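Local coordinates for PilZ domain-containing protein (Legionella pneumophila subsp. pneumophila, PDB 4Q63) that is of unknown function but, as a PilZ-like beta-barrel protein, may bind the bacterial second messenger cyclic-di-GMP, at residues Thr80-Asp83 with Glu84-Leu88; Lys87-Leu90 with Val91-Leu95. All coordinates share one frame; numbering follows the deposited sequence.

Interaction 1: residues Thr80-Asp83 with Glu84-Leu88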
ATOM      1  N   THR A  80       2.374 -10.005  -1.770  1.00 23.98           N
ATOM      2  CA  THR A  80       2.524 -11.395  -2.139  1.00 29.63           C
ATOM      3  C   THR A  80       1.938 -12.445  -1.208  1.00 35.86           C
ATOM      4  O   THR A  80       1.831 -13.612  -1.598  1.00 38.77           O
ATOM      5  CB  THR A  80       4.007 -11.710  -2.369  1.00 34.93           C
ATOM      6  OG1 THR A  80       4.759 -11.258  -1.238  1.00 37.99           O
ATOM      7  CG2 THR A  80       4.501 -10.971  -3.616  1.00 33.85           C
ATOM      8  N   LYS A  81       1.571 -12.066   0.018  1.00 40.25           N
ATOM      9  CA  LYS A  81       1.103 -13.074   0.977  1.00 43.56           C
ATOM     10  C   LYS A  81      -0.409 -13.027   1.150  1.00 43.84           C
ATOM     11  O   LYS A  81      -0.971 -12.014   1.591  1.00 38.52           O
ATOM     12  CB  LYS A  81       1.801 -12.925   2.335  1.00 43.36           C
ATOM     13  CG  LYS A  81       3.315 -12.846   2.216  1.00 53.36           C
ATOM     14  CD  LYS A  81       3.891 -14.149   1.643  1.00 63.27           C
ATOM     15  CE  LYS A  81       5.382 -14.032   1.341  1.00 62.57           C
ATOM     16  NZ  LYS A  81       6.138 -13.359   2.423  1.00 31.55           N
ATOM     17  N   GLU A  82      -1.050 -14.142   0.819  1.00 43.92           N
ATOM     18  CA  GLU A  82      -2.501 -14.232   0.863  1.00 49.22           C
ATOM     19  C   GLU A  82      -3.075 -13.864   2.229  1.00 46.09           C
ATOM     20  O   GLU A  82      -4.031 -13.098   2.305  1.00 43.26           O
ATOM     21  CB  GLU A  82      -2.986 -15.619   0.431  0.70 56.26           C
ATOM     22  CG  GLU A  82      -4.444 -15.634  -0.007  0.93 61.29           C
ATOM     23  CD  GLU A  82      -4.801 -16.882  -0.790  0.39 70.28           C
ATOM     24  OE1 GLU A  82      -4.901 -17.961  -0.168  0.81 73.77           O
ATOM     25  OE2 GLU A  82      -4.973 -16.782  -2.028  0.79 74.89           O
ATOM     26  N   ASP A  83      -2.487 -14.386   3.302  1.00 46.29           N
ATOM     27  CA  ASP A  83      -3.021 -14.121   4.638  1.00 51.59           C
ATOM     28  C   ASP A  83      -2.900 -12.640   5.026  1.00 50.59           C
ATOM     29  O   ASP A  83      -3.779 -12.092   5.691  1.00 52.94           O
ATOM     30  CB  ASP A  83      -2.381 -15.039   5.687  0.92 55.64           C
ATOM     31  CG  ASP A  83      -0.944 -14.668   5.998  0.46 51.20           C
ATOM     32  OD1 ASP A  83      -0.219 -14.153   5.108  0.57 45.87           O
ATOM     33  OD2 ASP A  83      -0.551 -14.894   7.157  0.46 52.03           O
ATOM     34  N   GLU A  84      -1.825 -11.992   4.588  1.00 39.05           N
ATOM     35  CA  GLU A  84      -1.674 -10.551   4.790  1.00 41.35           C
ATOM     36  C   GLU A  84      -2.627  -9.727   3.903  1.00 37.51           C
ATOM     37  O   GLU A  84      -3.106  -8.676   4.325  1.00 40.31           O
ATOM     38  CB  GLU A  84      -0.232 -10.118   4.522  1.00 43.05           C
ATOM     39  CG  GLU A  84       0.783 -10.818   5.420  1.00 42.41           C
ATOM     40  CD  GLU A  84       2.206 -10.600   4.947  1.00 40.69           C
ATOM     41  OE1 GLU A  84       2.435  -9.877   3.967  1.00 30.34           O
ATOM     42  OE2 GLU A  84       3.118 -11.179   5.538  1.00 42.05           O
ATOM     43  N   THR A  85      -2.906 -10.190   2.688  1.00 36.72           N
ATOM     44  CA  THR A  85      -3.846  -9.469   1.824  1.00 40.39           C
ATOM     45  C   THR A  85      -5.290  -9.619   2.318  1.00 46.00           C
ATOM     46  O   THR A  85      -6.128  -8.726   2.123  1.00 44.53           O
ATOM     47  CB  THR A  85      -3.751  -9.888   0.348  1.00 41.28           C
ATOM     48  OG1 THR A  85      -4.100 -11.275   0.194  1.00 44.24           O
ATOM     49  CG2 THR A  85      -2.332  -9.628  -0.202  1.00 43.75           C
ATOM     50  N   ASN A  86      -5.579 -10.749   2.954  1.00 49.14           N
ATOM     51  CA  ASN A  86      -6.875 -10.943   3.611  1.00 49.95           C
ATOM     52  C   ASN A  86      -7.093  -9.946   4.737  1.00 46.11           C
ATOM     53  O   ASN A  86      -8.163  -9.360   4.849  1.00 53.31           O
ATOM     54  CB  ASN A  86      -7.037 -12.373   4.135  1.00 56.43           C
ATOM     55  CG  ASN A  86      -7.235 -13.388   3.021  1.00 62.86           C
ATOM     56  OD1 ASN A  86      -7.606 -13.039   1.900  1.00 58.10           O
ATOM     57  ND2 ASN A  86      -7.002 -14.658   3.334  1.00 73.07           N
ATOM     58  N   LYS A  87      -6.080  -9.739   5.571  1.00 44.81           N
ATOM     59  CA  LYS A  87      -6.184  -8.741   6.632  1.00 45.73           C
ATOM     60  C   LYS A  87      -6.398  -7.334   6.065  1.00 41.56           C
ATOM     61  O   LYS A  87      -7.253  -6.576   6.537  1.00 40.69           O
ATOM     62  CB  LYS A  87      -4.939  -8.749   7.524  1.00 50.48           C
ATOM     63  CG  LYS A  87      -4.943  -9.776   8.641  0.54 62.27           C
ATOM     64  CD  LYS A  87      -3.833  -9.471   9.650  0.80 69.62           C
ATOM     65  CE  LYS A  87      -3.926  -8.028  10.146  0.86 73.18           C
ATOM     66  NZ  LYS A  87      -2.593  -7.363  10.237  1.00 72.00           N
ATOM     67  N   LEU A  88      -5.595  -6.986   5.069  1.00 37.54           N
ATOM     68  CA  LEU A  88      -5.680  -5.685   4.423  1.00 37.31           C
ATOM     69  C   LEU A  88      -7.055  -5.426   3.807  1.00 41.85           C
ATOM     70  O   LEU A  88      -7.598  -4.322   3.902  1.00 42.46           O
ATOM     71  CB  LEU A  88      -4.614  -5.571   3.330  1.00 34.71           C
ATOM     72  CG  LEU A  88      -4.611  -4.217   2.629  1.00 33.64           C
ATOM     73  CD1 LEU A  88      -4.454  -3.110   3.688  1.00 35.86           C
ATOM     74  CD2 LEU A  88      -3.504  -4.150   1.589  1.00 30.83           C
TER
HETATM   75  O   HOH W   1       1.703  -9.521   1.332  1.00 30.94           O

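Interaction 2: residues Lys87-Leu90 with Val91-Leu95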
ATOM      1  N   LYS A  87      -6.080  -9.739   5.571  1.00 44.81           N
ATOM      2  CA  LYS A  87      -6.184  -8.741   6.632  1.00 45.73           C
ATOM      3  C   LYS A  87      -6.398  -7.334   6.065  1.00 41.56           C
ATOM      4  O   LYS A  87      -7.253  -6.576   6.537  1.00 40.69           O
ATOM      5  CB  LYS A  87      -4.939  -8.749   7.524  1.00 50.48           C
ATOM      6  CG  LYS A  87      -4.943  -9.776   8.641  0.54 62.27           C
ATOM      7  CD  LYS A  87      -3.833  -9.471   9.650  0.80 69.62           C
ATOM      8  CE  LYS A  87      -3.926  -8.028  10.146  0.86 73.18           C
ATOM      9  NZ  LYS A  87      -2.593  -7.363  10.237  1.00 72.00           N
ATOM     10  N   LEU A  88      -5.595  -6.986   5.069  1.00 37.54           N
ATOM     11  CA  LEU A  88      -5.680  -5.685   4.423  1.00 37.31           C
ATOM     12  C   LEU A  88      -7.055  -5.426   3.807  1.00 41.85           C
ATOM     13  O   LEU A  88      -7.598  -4.322   3.902  1.00 42.46           O
ATOM     14  CB  LEU A  88      -4.614  -5.571   3.330  1.00 34.71           C
ATOM     15  CG  LEU A  88      -4.611  -4.217   2.629  1.00 33.64           C
ATOM     16  CD1 LEU A  88      -4.454  -3.110   3.688  1.00 35.86           C
ATOM     17  CD2 LEU A  88      -3.504  -4.150   1.589  1.00 30.83           C
ATOM     18  N   PHE A  89      -7.594  -6.445   3.153  1.00 41.94           N
ATOM     19  CA  PHE A  89      -8.907  -6.357   2.545  1.00 43.47           C
ATOM     20  C   PHE A  89      -9.961  -5.855   3.524  1.00 42.95           C
ATOM     21  O   PHE A  89     -10.748  -4.970   3.197  1.00 46.60           O
ATOM     22  CB  PHE A  89      -9.328  -7.724   2.011  1.00 45.86           C
ATOM     23  CG  PHE A  89     -10.753  -7.770   1.533  1.00 53.84           C
ATOM     24  CD1 PHE A  89     -11.094  -7.281   0.286  1.00 56.80           C
ATOM     25  CD2 PHE A  89     -11.753  -8.289   2.340  1.00 62.22           C
ATOM     26  CE1 PHE A  89     -12.407  -7.321  -0.156  1.00 62.80           C
ATOM     27  CE2 PHE A  89     -13.069  -8.331   1.903  1.00 68.12           C
ATOM     28  CZ  PHE A  89     -13.393  -7.846   0.653  1.00 66.41           C
ATOM     29  N   LEU A  90      -9.973  -6.423   4.723  1.00 46.73           N
ATOM     30  CA  LEU A  90     -10.963  -6.051   5.728  1.00 50.44           C
ATOM     31  C   LEU A  90     -10.800  -4.613   6.216  1.00 47.47           C
ATOM     32  O   LEU A  90     -11.783  -3.945   6.526  1.00 45.81           O
ATOM     33  CB  LEU A  90     -10.909  -7.021   6.903  1.00 55.53           C
ATOM     34  CG  LEU A  90     -11.343  -8.443   6.545  1.00 60.16           C
ATOM     35  CD1 LEU A  90     -11.340  -9.338   7.769  1.00 63.78           C
ATOM     36  CD2 LEU A  90     -12.725  -8.427   5.900  1.00 65.65           C
ATOM     37  N   VAL A  91      -9.559  -4.139   6.282  1.00 44.13           N
ATOM     38  CA  VAL A  91      -9.285  -2.770   6.712  1.00 43.30           C
ATOM     39  C   VAL A  91      -9.741  -1.796   5.620  1.00 38.60           C
ATOM     40  O   VAL A  91     -10.356  -0.765   5.895  1.00 41.91           O
ATOM     41  CB  VAL A  91      -7.782  -2.567   7.010  1.00 48.53           C
ATOM     42  CG1 VAL A  91      -7.492  -1.106   7.368  1.00 49.43           C
ATOM     43  CG2 VAL A  91      -7.344  -3.485   8.136  1.00 54.81           C
ATOM     44  N   LEU A  92      -9.439  -2.137   4.380  1.00 40.40           N
ATOM     45  CA  LEU A  92      -9.864  -1.334   3.238  1.00 39.58           C
ATOM     46  C   LEU A  92     -11.375  -1.297   3.086  1.00 44.10           C
ATOM     47  O   LEU A  92     -11.936  -0.269   2.720  1.00 48.52           O
ATOM     48  CB  LEU A  92      -9.227  -1.860   1.954  1.00 38.87           C
ATOM     49  CG  LEU A  92      -7.714  -1.662   1.909  1.00 41.42           C
ATOM     50  CD1 LEU A  92      -7.163  -2.266   0.631  1.00 33.84           C
ATOM     51  CD2 LEU A  92      -7.331  -0.179   2.048  1.00 41.19           C
ATOM     52  N   LYS A  93     -12.036  -2.416   3.372  1.00 46.94           N
ATOM     53  CA  LYS A  93     -13.494  -2.471   3.312  1.00 48.87           C
ATOM     54  C   LYS A  93     -14.107  -1.601   4.408  1.00 51.54           C
ATOM     55  O   LYS A  93     -15.193  -1.021   4.238  1.00 52.07           O
ATOM     56  CB  LYS A  93     -13.988  -3.913   3.449  1.00 50.67           C
ATOM     57  CG  LYS A  93     -15.506  -4.055   3.388  1.00 59.49           C
ATOM     58  CD  LYS A  93     -15.946  -5.481   3.675  0.86 63.90           C
ATOM     59  CE  LYS A  93     -17.460  -5.568   3.812  0.73 72.02           C
ATOM     60  NZ  LYS A  93     -17.900  -6.916   4.264  0.71 76.39           N
ATOM     61  N   ARG A  94     -13.419  -1.512   5.540  1.00 49.31           N
ATOM     62  CA  ARG A  94     -13.881  -0.631   6.601  1.00 54.14           C
ATOM     63  C   ARG A  94     -13.697   0.823   6.168  1.00 46.93           C
ATOM     64  O   ARG A  94     -14.619   1.623   6.272  1.00 52.62           O
ATOM     65  CB  ARG A  94     -13.150  -0.904   7.917  1.00 52.25           C
ATOM     66  CG  ARG A  94     -13.487   0.098   9.014  1.00 58.94           C
ATOM     67  CD  ARG A  94     -12.657  -0.124  10.267  1.00 65.16           C
ATOM     68  NE  ARG A  94     -12.702   1.039  11.155  1.00 70.36           N
ATOM     69  CZ  ARG A  94     -12.847   0.978  12.475  1.00 81.54           C
ATOM     70  NH1 ARG A  94     -12.968  -0.197  13.075  1.00 88.44           N
ATOM     71  NH2 ARG A  94     -12.879   2.091  13.197  1.00 84.58           N
ATOM     72  N   LEU A  95     -12.514   1.152   5.655  1.00 46.01           N
ATOM     73  CA  LEU A  95     -12.230   2.516   5.196  1.00 49.05           C
ATOM     74  C   LEU A  95     -13.182   2.970   4.082  1.00 53.93           C
ATOM     75  O   LEU A  95     -13.584   4.131   4.030  1.00 54.80           O
ATOM     76  CB  LEU A  95     -10.774   2.642   4.728  1.00 45.28           C
ATOM     77  CG  LEU A  95     -10.339   4.013   4.186  1.00 49.09           C
ATOM     78  CD1 LEU A  95     -10.606   5.138   5.194  1.00 50.38           C
ATOM     79  CD2 LEU A  95      -8.864   3.992   3.771  1.00 43.07           C
TER

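Interaction 1: residues Thr80-Asp83 with Glu84-Leu88
The carbonyl oxygen of Glu-82 is gripped twice from the next turn. The hydroxyl OG1 of Thr-85 reaches it at 2.8 Å and the amide N of Asn-86 at 2.9 Å. The two donors arrive differently: the amide comes in at a C=O...N angle of 160°, while the hydroxyl approaches from the flank at 112°. Thr-85 manages this because its OG1 sits between the backbone N and the carbonyl carbon (chi1 63°), which turns the oxygen back toward the preceding turn. The same residue gives its own amide N to Lys-81 O at 2.9 Å, so Thr-85 is bonded to the N-cap residue and to the first residue of the helix, while its side chain rests on Phe-79 of strand 74-79.

On another side of the turn, Glu-84 lies alongside Lys-81, both side chains pointing the same way, with Glu-84 OE1 3.5 Å from Lys-81 CB. The contact is with the aliphatic root of the lysine, whose NZ stays 4.9 Å from Glu-84 OE2. A water bridges the pair, accepting from Lys-81 N and donating to Glu-84 OE1, and the N-H of Cys-64 in strand 59-71 also bonds OE1. These partners fix the carboxylate against the barrel. Asp-83 adds a weak, strongly bent bond from Glu-84 N to its OD1 (2.7 Å); the two neighbouring carboxylates would probably disfavour each other slightly. One step on, Lys-87 N closes onto Asp-83 O at 3.3 Å. This is the first turn of an alpha-helix, with Lys-81 at the N-cap, leaving the last barrel strand of a PilZ-like fold.

Interaction 2: residues Lys87-Leu90 with Val91-Leu95
Leu-88 and Leu-92 meet on the buried face of the C-terminal alpha-helix that packs beside the PilZ-like beta-barrel, one turn apart. Leu-88 CG lies 3.8 Å from Leu-92 CD1, and the two side chains cross obliquely, each laying a branch against the other's fork. Their torsions bring them together: Leu-88 has CG anti to its N (chi1 -178°), whereas Leu-92 has CG anti to its carbonyl carbon (chi1 -67°) and folds back over the preceding turn. That fold also sets Leu-92 CG 3.3 Å from Leu-88 O, the same oxygen that takes the Leu-92 amide N in a nearly straight bond of 2.9 Å. Val-91 continues this inner side, its CG2 3.5 Å from Lys-87 O, though the hydrogen bond from Val-91 N to that oxygen is weak. Against these residues lie Leu-54 and Ile-56 of strand 49-56 and Phe-59 and Met-61 of strand 59-71, so the leucines and the valine join the helix to the barrel.

The other side is looser. Leu-90 and Lys-93 are exposed, and across this turn the Phe-89 ring has only a distant, oblique neighbour in Lys-93 CD, 4.4 Å from its CE2; the ring's aromatic partner is Tyr-9, met with planes about 30° apart. Backbone bonds still hold this side, Lys-93 N to Phe-89 O at 2.9 Å among them. Arg-94 stretches away from the turn, extended from CG to NE, and gives its NE to Glu-98, a ligand of a bound cadmium ion. The amide N of Arg-94 sits above the carbonyl plane of Leu-90, 3.1 Å from Leu-90 O.

Overall arrangement
Followed from the N terminus, the chain first builds the curled antiparallel barrel and leaves it at strand 74-79. Interaction 1 comes next, turning the short link at Thr-80 and Lys-81 into the start of helix 82-100. Interaction 2 follows within that helix, the centres of the two contacts about 11 Å apart, and Lys-87 and Leu-88 belong to both. Each contact closes only local helical turns; the two overlap end to end, neither nesting nor crossing. Interaction 1 ties the helix start to strands 59-71 and 74-79, while interaction 2 carries the association along strands 59-71 and 49-56 and on to Tyr-9 and Phe-10 near the N terminus.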